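Local coordinates for protein tRNA (adenine-N(1)-)-methyltransferase (Thermus thermophilus, PDB 2PWY) that transfers a methyl group from S-adenosyl-L-methionine to N1 of adenosine 58 in tRNA and is required for growth at extreme temperatures, at residues E102-L114 and H133-W145. Numbering follows the deposited sequence.
Sequences EAGTGSGGLTLFL and HLAQAERNVRAFW. With SAH (S-adenosyl-L-homocysteine), chain E.
Ala137 presses its CB onto the glycine-rich loop between strand 99-103 and helix 109-118, touching Gly106 O at 3.4 Å, the carbonyl carbon of Ser107 and the CG2 of Thr105. The fit leaves little space: a side chain on Gly108, whose phi is positive, would run into Val141 CG2. One turn on, the amide of Asn140 lies nearly in plane with its acceptor, and ND2 donates to Ser107 O (2.9 Å, 167° at the hydrogen), meeting a lone pair in the carbonyl plane. The same ND2 also bonds Lys74 O, while Gln136 NE2 reaches OD1 from above its carbonyl plane, so the amide is fixed in rotation. A leucine in place of Asn140 would probably leave the carbonyls of Ser107 and Lys74 without this shared donor and Gln136 NE2 without its acceptor. Further along, Leu112 pushes CD2 between Val141 CG1, Phe144 and Trp145 CB, the last at 3.5 Å; its CG stands anti to the carbonyl carbon (chi1 -75°), bringing the branch's end toward helix 131-144. Tyr69 stacks on Phe144 from helix 66-72. At the other end, His133 ND1 donates almost straight (2.8 Å, 172°) to the ribose O3' of S-adenosyl-L-homocysteine, whose carboxylate OXT accepts from Ser107 N (2.8 Å) and Gly109 N, and whose O accepts from Leu110 N. The loop fits the GxGxxG pattern of class I, Rossmann-like methyltransferases: backbone N-H groups of the turn and of the first residues of helix 109-118 would help neutralise the carboxylate, while helix 131-144 both backs the loop and gives the ribose one of its hydrogen bonds.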
ATOM      1  N   GLU A 102     -10.442  18.648 -21.842  1.00  9.13           N
ATOM      2  CA  GLU A 102      -9.898  18.815 -20.500  1.00  8.43           C
ATOM      3  C   GLU A 102     -10.487  20.008 -19.769  1.00  8.46           C
ATOM      4  O   GLU A 102     -10.629  21.084 -20.346  1.00  8.36           O
ATOM      5  CB  GLU A 102      -8.366  19.003 -20.539  1.00  8.12           C
ATOM      6  CG  GLU A 102      -7.768  19.214 -19.141  1.00  8.86           C
ATOM      7  CD  GLU A 102      -6.300  19.657 -19.126  1.00  8.95           C
ATOM      8  OE1 GLU A 102      -5.858  20.409 -20.027  1.00 11.05           O
ATOM      9  OE2 GLU A 102      -5.582  19.243 -18.183  1.00 10.70           O
ATOM     10  N   ALA A 103     -10.804  19.818 -18.492  1.00  8.80           N
ATOM     11  CA  ALA A 103     -11.038  20.953 -17.583  1.00  9.11           C
ATOM     12  C   ALA A 103     -10.723  20.521 -16.142  1.00  9.62           C
ATOM     13  O   ALA A 103     -10.949  19.362 -15.799  1.00 10.02           O
ATOM     14  CB  ALA A 103     -12.490  21.447 -17.694  1.00  9.15           C
ATOM     15  N   GLY A 104     -10.167  21.414 -15.308  1.00 10.15           N
ATOM     16  CA  GLY A 104      -9.699  22.747 -15.721  1.00  9.96           C
ATOM     17  C   GLY A 104      -8.215  22.732 -16.068  1.00  9.73           C
ATOM     18  O   GLY A 104      -7.459  21.930 -15.513  1.00  9.90           O
ATOM     19  N   THR A 105      -7.790  23.600 -16.991  1.00  9.43           N
ATOM     20  CA  THR A 105      -6.370  23.660 -17.379  1.00  9.79           C
ATOM     21  C   THR A 105      -5.457  23.759 -16.151  1.00  9.70           C
ATOM     22  O   THR A 105      -4.411  23.103 -16.089  1.00  9.46           O
ATOM     23  CB  THR A 105      -6.087  24.818 -18.372  1.00  9.13           C
ATOM     24  OG1 THR A 105      -7.141  24.880 -19.341  1.00  9.54           O
ATOM     25  CG2 THR A 105      -4.760  24.603 -19.096  1.00 10.29           C
ATOM     26  N   GLY A 106      -5.866  24.573 -15.175  1.00  9.71           N
ATOM     27  CA  GLY A 106      -5.140  24.707 -13.916  1.00 10.47           C
ATOM     28  C   GLY A 106      -3.793  25.363 -14.122  1.00 10.85           C
ATOM     29  O   GLY A 106      -3.733  26.552 -14.434  1.00 11.85           O
ATOM     30  N   SER A 107      -2.717  24.585 -13.937  1.00 10.73           N
ATOM     31  CA  SER A 107      -1.345  25.059 -14.180  1.00 11.18           C
ATOM     32  C   SER A 107      -0.686  24.360 -15.371  1.00 10.15           C
ATOM     33  O   SER A 107       0.498  24.542 -15.625  1.00 10.86           O
ATOM     34  CB  SER A 107      -0.493  24.912 -12.916  1.00 11.49           C
ATOM     35  OG  SER A 107      -0.961  25.835 -11.943  1.00 14.02           O
ATOM     36  N   GLY A 108      -1.473  23.558 -16.092  1.00  9.67           N
ATOM     37  CA  GLY A 108      -1.006  22.909 -17.318  1.00  8.65           C
ATOM     38  C   GLY A 108      -0.242  21.606 -17.151  1.00  8.15           C
ATOM     39  O   GLY A 108       0.305  21.083 -18.123  1.00  8.30           O
ATOM     40  N   GLY A 109      -0.221  21.057 -15.940  1.00  7.44           N
ATOM     41  CA  GLY A 109       0.518  19.812 -15.704  1.00  7.60           C
ATOM     42  C   GLY A 109      -0.104  18.651 -16.454  1.00  7.64           C
ATOM     43  O   GLY A 109       0.555  18.008 -17.272  1.00  7.69           O
ATOM     44  N   LEU A 110      -1.377  18.380 -16.177  1.00  7.19           N
ATOM     45  CA  LEU A 110      -2.090  17.321 -16.904  1.00  7.35           C
ATOM     46  C   LEU A 110      -2.142  17.647 -18.407  1.00  7.52           C
ATOM     47  O   LEU A 110      -1.999  16.758 -19.246  1.00  6.62           O
ATOM     48  CB  LEU A 110      -3.492  17.113 -16.313  1.00  7.57           C
ATOM     49  CG  LEU A 110      -4.320  15.993 -16.959  1.00  7.55           C
ATOM     50  CD1 LEU A 110      -3.552  14.679 -16.987  1.00  8.32           C
ATOM     51  CD2 LEU A 110      -5.715  15.852 -16.299  1.00  7.48           C
ATOM     52  N   THR A 111      -2.311  18.929 -18.739  1.00  7.70           N
ATOM     53  CA  THR A 111      -2.319  19.366 -20.139  1.00  7.97           C
ATOM     54  C   THR A 111      -1.103  18.836 -20.899  1.00  7.80           C
ATOM     55  O   THR A 111      -1.234  18.333 -22.016  1.00  7.10           O
ATOM     56  CB  THR A 111      -2.371  20.902 -20.273  1.00  8.43           C
ATOM     57  OG1 THR A 111      -3.423  21.414 -19.440  1.00 10.12           O
ATOM     58  CG2 THR A 111      -2.623  21.284 -21.740  1.00  6.93           C
ATOM     59  N   LEU A 112       0.074  18.937 -20.281  1.00  7.43           N
ATOM     60  CA  LEU A 112       1.297  18.459 -20.915  1.00  7.55           C
ATOM     61  C   LEU A 112       1.288  16.950 -21.164  1.00  7.63           C
ATOM     62  O   LEU A 112       1.685  16.495 -22.245  1.00  7.49           O
ATOM     63  CB  LEU A 112       2.513  18.894 -20.091  1.00  7.44           C
ATOM     64  CG  LEU A 112       2.872  20.383 -20.242  1.00  8.66           C
ATOM     65  CD1 LEU A 112       3.797  20.808 -19.112  1.00  7.38           C
ATOM     66  CD2 LEU A 112       3.509  20.685 -21.634  1.00  8.76           C
ATOM     67  N   PHE A 113       0.804  16.183 -20.186  1.00  7.31           N
ATOM     68  CA  PHE A 113       0.684  14.728 -20.336  1.00  7.47           C
ATOM     69  C   PHE A 113      -0.277  14.386 -21.481  1.00  7.47           C
ATOM     70  O   PHE A 113       0.021  13.548 -22.351  1.00  8.08           O
ATOM     71  CB  PHE A 113       0.218  14.082 -19.026  1.00  7.25           C
ATOM     72  CG  PHE A 113       1.351  13.767 -18.089  1.00  7.52           C
ATOM     73  CD1 PHE A 113       1.899  14.758 -17.281  1.00  7.81           C
ATOM     74  CD2 PHE A 113       1.887  12.476 -18.046  1.00  9.87           C
ATOM     75  CE1 PHE A 113       2.983  14.468 -16.413  1.00  8.13           C
ATOM     76  CE2 PHE A 113       2.959  12.176 -17.189  1.00 10.50           C
ATOM     77  CZ  PHE A 113       3.506  13.169 -16.379  1.00  8.48           C
ATOM     78  N   LEU A 114      -1.422  15.061 -21.495  1.00  7.70           N
ATOM     79  CA  LEU A 114      -2.427  14.866 -22.554  1.00  7.91           C
ATOM     80  C   LEU A 114      -1.872  15.210 -23.949  1.00  8.41           C
ATOM     81  O   LEU A 114      -2.104  14.488 -24.935  1.00  7.94           O
ATOM     82  CB  LEU A 114      -3.685  15.703 -22.252  1.00  8.01           C
ATOM     83  CG  LEU A 114      -4.466  15.388 -20.958  1.00  6.92           C
ATOM     84  CD1 LEU A 114      -5.615  16.398 -20.809  1.00 10.34           C
ATOM     85  CD2 LEU A 114      -4.971  13.950 -20.911  1.00  9.93           C
ATOM     86  N   HIS A 133      -5.116  31.753 -13.609  1.00 15.45           N
ATOM     87  CA  HIS A 133      -4.755  30.345 -13.713  1.00 14.72           C
ATOM     88  C   HIS A 133      -4.399  30.001 -15.159  1.00 14.11           C
ATOM     89  O   HIS A 133      -3.353  29.404 -15.421  1.00 13.23           O
ATOM     90  CB  HIS A 133      -5.880  29.439 -13.187  1.00 14.59           C
ATOM     91  CG  HIS A 133      -6.028  29.444 -11.690  1.00 15.01           C
ATOM     92  ND1 HIS A 133      -6.725  28.466 -11.012  1.00 15.18           N
ATOM     93  CD2 HIS A 133      -5.569  30.299 -10.744  1.00 15.60           C
ATOM     94  CE1 HIS A 133      -6.691  28.717  -9.716  1.00 16.31           C
ATOM     95  NE2 HIS A 133      -5.986  29.819  -9.524  1.00 15.57           N
ATOM     96  N   LEU A 134      -5.261  30.392 -16.092  1.00 13.84           N
ATOM     97  CA  LEU A 134      -5.034  30.097 -17.505  1.00 13.73           C
ATOM     98  C   LEU A 134      -3.741  30.724 -18.038  1.00 13.73           C
ATOM     99  O   LEU A 134      -2.978  30.068 -18.736  1.00 13.60           O
ATOM    100  CB  LEU A 134      -6.233  30.511 -18.363  1.00 13.62           C
ATOM    101  CG  LEU A 134      -6.101  30.174 -19.853  1.00 13.42           C
ATOM    102  CD1 LEU A 134      -5.840  28.673 -20.094  1.00 12.77           C
ATOM    103  CD2 LEU A 134      -7.331  30.631 -20.625  1.00 13.51           C
ATOM    104  N   ALA A 135      -3.483  31.983 -17.685  1.00 13.66           N
ATOM    105  CA  ALA A 135      -2.239  32.631 -18.099  1.00 13.58           C
ATOM    106  C   ALA A 135      -0.993  31.861 -17.644  1.00 13.54           C
ATOM    107  O   ALA A 135      -0.082  31.639 -18.446  1.00 13.46           O
ATOM    108  CB  ALA A 135      -2.196  34.078 -17.618  1.00 13.82           C
ATOM    109  N   GLN A 136      -0.970  31.425 -16.380  1.00 13.33           N
ATOM    110  CA  GLN A 136       0.166  30.654 -15.856  1.00 13.73           C
ATOM    111  C   GLN A 136       0.264  29.298 -16.557  1.00 12.97           C
ATOM    112  O   GLN A 136       1.362  28.857 -16.921  1.00 12.70           O
ATOM    113  CB  GLN A 136       0.071  30.465 -14.335  1.00 14.41           C
ATOM    114  CG  GLN A 136       1.329  29.835 -13.694  1.00 17.00           C
ATOM    115  CD  GLN A 136       2.599  30.631 -13.976  1.00 20.75           C
ATOM    116  OE1 GLN A 136       2.640  31.844 -13.752  1.00 24.73           O
ATOM    117  NE2 GLN A 136       3.637  29.956 -14.470  1.00 20.89           N
ATOM    118  N   ALA A 137      -0.886  28.655 -16.761  1.00 12.22           N
ATOM    119  CA  ALA A 137      -0.914  27.346 -17.427  1.00 11.55           C
ATOM    120  C   ALA A 137      -0.329  27.461 -18.828  1.00 11.37           C
ATOM    121  O   ALA A 137       0.502  26.648 -19.228  1.00 11.46           O
ATOM    122  CB  ALA A 137      -2.327  26.792 -17.479  1.00 11.49           C
ATOM    123  N   GLU A 138      -0.755  28.481 -19.566  1.00 11.57           N
ATOM    124  CA  GLU A 138      -0.229  28.705 -20.909  1.00 12.18           C
ATOM    125  C   GLU A 138       1.284  28.919 -20.883  1.00 12.12           C
ATOM    126  O   GLU A 138       1.988  28.324 -21.691  1.00 11.70           O
ATOM    127  CB  GLU A 138      -0.982  29.844 -21.613  1.00 12.31           C
ATOM    128  CG  GLU A 138      -2.459  29.498 -21.862  1.00 13.53           C
ATOM    129  CD  GLU A 138      -3.234  30.589 -22.581  1.00 14.06           C
ATOM    130  OE1 GLU A 138      -2.686  31.694 -22.756  1.00 19.62           O
ATOM    131  OE2 GLU A 138      -4.402  30.344 -22.964  1.00 15.18           O
ATOM    132  N   ARG A 139       1.791  29.732 -19.953  1.00 12.60           N
ATOM    133  CA  ARG A 139       3.250  29.914 -19.832  1.00 13.34           C
ATOM    134  C   ARG A 139       3.945  28.584 -19.558  1.00 12.35           C
ATOM    135  O   ARG A 139       4.971  28.263 -20.179  1.00 11.43           O
ATOM    136  CB  ARG A 139       3.617  30.936 -18.742  1.00 13.25           C
ATOM    137  CG  ARG A 139       3.430  32.398 -19.168  1.00 16.58           C
ATOM    138  CD  ARG A 139       4.040  33.392 -18.157  1.00 17.08           C
ATOM    139  NE  ARG A 139       3.284  33.448 -16.906  1.00 22.74           N
ATOM    140  CZ  ARG A 139       2.209  34.207 -16.696  1.00 23.69           C
ATOM    141  NH1 ARG A 139       1.738  35.001 -17.652  1.00 24.58           N
ATOM    142  NH2 ARG A 139       1.597  34.161 -15.518  1.00 24.29           N
ATOM    143  N   ASN A 140       3.379  27.811 -18.629  1.00 11.32           N
ATOM    144  CA  ASN A 140       3.984  26.539 -18.232  1.00 11.40           C
ATOM    145  C   ASN A 140       4.077  25.572 -19.408  1.00 11.17           C
ATOM    146  O   ASN A 140       5.115  24.937 -19.619  1.00 11.53           O
ATOM    147  CB  ASN A 140       3.204  25.907 -17.077  1.00 11.05           C
ATOM    148  CG  ASN A 140       3.470  26.590 -15.740  1.00 12.33           C
ATOM    149  OD1 ASN A 140       4.414  27.375 -15.594  1.00 11.84           O
ATOM    150  ND2 ASN A 140       2.645  26.282 -14.754  1.00 13.35           N
ATOM    151  N   VAL A 141       2.992  25.484 -20.184  1.00 11.24           N
ATOM    152  CA  VAL A 141       2.937  24.591 -21.342  1.00 11.49           C
ATOM    153  C   VAL A 141       3.930  25.055 -22.412  1.00 11.84           C
ATOM    154  O   VAL A 141       4.718  24.271 -22.940  1.00 11.31           O
ATOM    155  CB  VAL A 141       1.501  24.518 -21.919  1.00 11.37           C
ATOM    156  CG1 VAL A 141       1.463  23.741 -23.244  1.00 11.78           C
ATOM    157  CG2 VAL A 141       0.564  23.884 -20.887  1.00 11.06           C
ATOM    158  N   ARG A 142       3.891  26.347 -22.715  1.00 13.05           N
ATOM    159  CA  ARG A 142       4.680  26.856 -23.826  1.00 14.27           C
ATOM    160  C   ARG A 142       6.186  26.801 -23.548  1.00 13.90           C
ATOM    161  O   ARG A 142       6.982  26.617 -24.475  1.00 14.07           O
ATOM    162  CB  ARG A 142       4.180  28.238 -24.246  1.00 14.99           C
ATOM    163  CG  ARG A 142       2.804  28.117 -24.910  1.00 17.77           C
ATOM    164  CD  ARG A 142       1.950  29.380 -24.847  1.00 22.79           C
ATOM    165  NE  ARG A 142       0.662  29.132 -25.501  1.00 25.46           N
ATOM    166  CZ  ARG A 142      -0.327  30.015 -25.601  1.00 27.19           C
ATOM    167  NH1 ARG A 142      -0.203  31.234 -25.089  1.00 29.15           N
ATOM    168  NH2 ARG A 142      -1.451  29.672 -26.220  1.00 28.91           N
ATOM    169  N   ALA A 143       6.560  26.895 -22.271  1.00 13.64           N
ATOM    170  CA  ALA A 143       7.966  26.867 -21.856  1.00 13.53           C
ATOM    171  C   ALA A 143       8.601  25.489 -22.026  1.00 13.53           C
ATOM    172  O   ALA A 143       9.833  25.360 -22.057  1.00 14.38           O
ATOM    173  CB  ALA A 143       8.101  27.332 -20.404  1.00 13.50           C
ATOM    174  N   PHE A 144       7.755  24.462 -22.137  1.00 13.05           N
ATOM    175  CA  PHE A 144       8.214  23.073 -22.145  1.00 13.03           C
ATOM    176  C   PHE A 144       7.897  22.347 -23.452  1.00 13.03           C
ATOM    177  O   PHE A 144       8.582  21.384 -23.810  1.00 13.18           O
ATOM    178  CB  PHE A 144       7.542  22.325 -20.991  1.00 12.78           C
ATOM    179  CG  PHE A 144       8.176  21.007 -20.664  1.00 13.54           C
ATOM    180  CD1 PHE A 144       9.347  20.954 -19.907  1.00 13.75           C
ATOM    181  CD2 PHE A 144       7.600  19.814 -21.088  1.00 12.56           C
ATOM    182  CE1 PHE A 144       9.938  19.724 -19.580  1.00 14.05           C
ATOM    183  CE2 PHE A 144       8.194  18.590 -20.773  1.00 14.42           C
ATOM    184  CZ  PHE A 144       9.358  18.550 -20.010  1.00 12.56           C
ATOM    185  N   TRP A 145       6.879  22.829 -24.162  1.00 13.08           N
ATOM    186  CA  TRP A 145       6.262  22.101 -25.266  1.00 13.56           C
ATOM    187  C   TRP A 145       5.902  23.080 -26.372  1.00 14.32           C
ATOM    188  O   TRP A 145       5.109  24.005 -26.154  1.00 14.50           O
ATOM    189  CB  TRP A 145       5.002  21.420 -24.729  1.00 13.09           C
ATOM    190  CG  TRP A 145       4.125  20.645 -25.694  1.00 12.31           C
ATOM    191  CD1 TRP A 145       2.890  21.015 -26.124  1.00 11.80           C
ATOM    192  CD2 TRP A 145       4.379  19.347 -26.273  1.00 12.64           C
ATOM    193  NE1 TRP A 145       2.350  20.046 -26.940  1.00 12.21           N
ATOM    194  CE2 TRP A 145       3.243  19.013 -27.053  1.00 12.45           C
ATOM    195  CE3 TRP A 145       5.448  18.442 -26.213  1.00 13.19           C
ATOM    196  CZ2 TRP A 145       3.152  17.826 -27.783  1.00 13.37           C
ATOM    197  CZ3 TRP A 145       5.358  17.244 -26.947  1.00 12.61           C
ATOM    198  CH2 TRP A 145       4.203  16.951 -27.714  1.00 13.33           C
TER
HETATM  199  N   SAH E 501      -4.884  19.340 -13.764  1.00 10.31           N
HETATM  200  CA  SAH E 501      -4.406  20.748 -13.574  1.00 10.06           C
HETATM  201  CB  SAH E 501      -4.878  21.310 -12.239  1.00 10.50           C
HETATM  202  CG  SAH E 501      -6.371  21.653 -12.247  1.00 10.16           C
HETATM  203  SD  SAH E 501      -6.801  22.554 -10.733  1.00 11.55           S
HETATM  204  C   SAH E 501      -2.892  20.763 -13.678  1.00 10.55           C
HETATM  205  O   SAH E 501      -2.269  19.694 -13.772  1.00  9.69           O
HETATM  206  OXT SAH E 501      -2.275  21.833 -13.692  1.00 10.56           O
HETATM  207  C5' SAH E 501      -8.550  22.787 -11.144  1.00 11.42           C
HETATM  208  C4' SAH E 501      -8.767  23.970 -12.095  1.00 12.91           C
HETATM  209  O4' SAH E 501     -10.050  23.859 -12.676  1.00 12.68           O
HETATM  210  C3' SAH E 501      -8.719  25.355 -11.439  1.00 12.67           C
HETATM  211  O3' SAH E 501      -7.791  26.157 -12.162  1.00 13.49           O
HETATM  212  C2' SAH E 501     -10.147  25.889 -11.559  1.00 13.42           C
HETATM  213  O2' SAH E 501     -10.217  27.275 -11.810  1.00 14.81           O
HETATM  214  C1' SAH E 501     -10.649  25.148 -12.772  1.00 13.17           C
HETATM  215  N9  SAH E 501     -12.091  24.865 -12.867  1.00 12.47           N
HETATM  216  C8  SAH E 501     -12.897  24.356 -11.888  1.00 12.99           C
HETATM  217  N7  SAH E 501     -14.123  24.170 -12.428  1.00 13.05           N
HETATM  218  C5  SAH E 501     -14.101  24.504 -13.737  1.00 12.97           C
HETATM  219  C6  SAH E 501     -15.077  24.499 -14.741  1.00 13.50           C
HETATM  220  N6  SAH E 501     -16.330  24.087 -14.492  1.00 13.78           N
HETATM  221  N1  SAH E 501     -14.708  24.925 -16.010  1.00 13.10           N
HETATM  222  C2  SAH E 501     -13.429  25.350 -16.275  1.00 13.07           C
HETATM  223  N3  SAH E 501     -12.480  25.359 -15.271  1.00 12.98           N
HETATM  224  C4  SAH E 501     -12.815  24.941 -14.027  1.00 12.22           C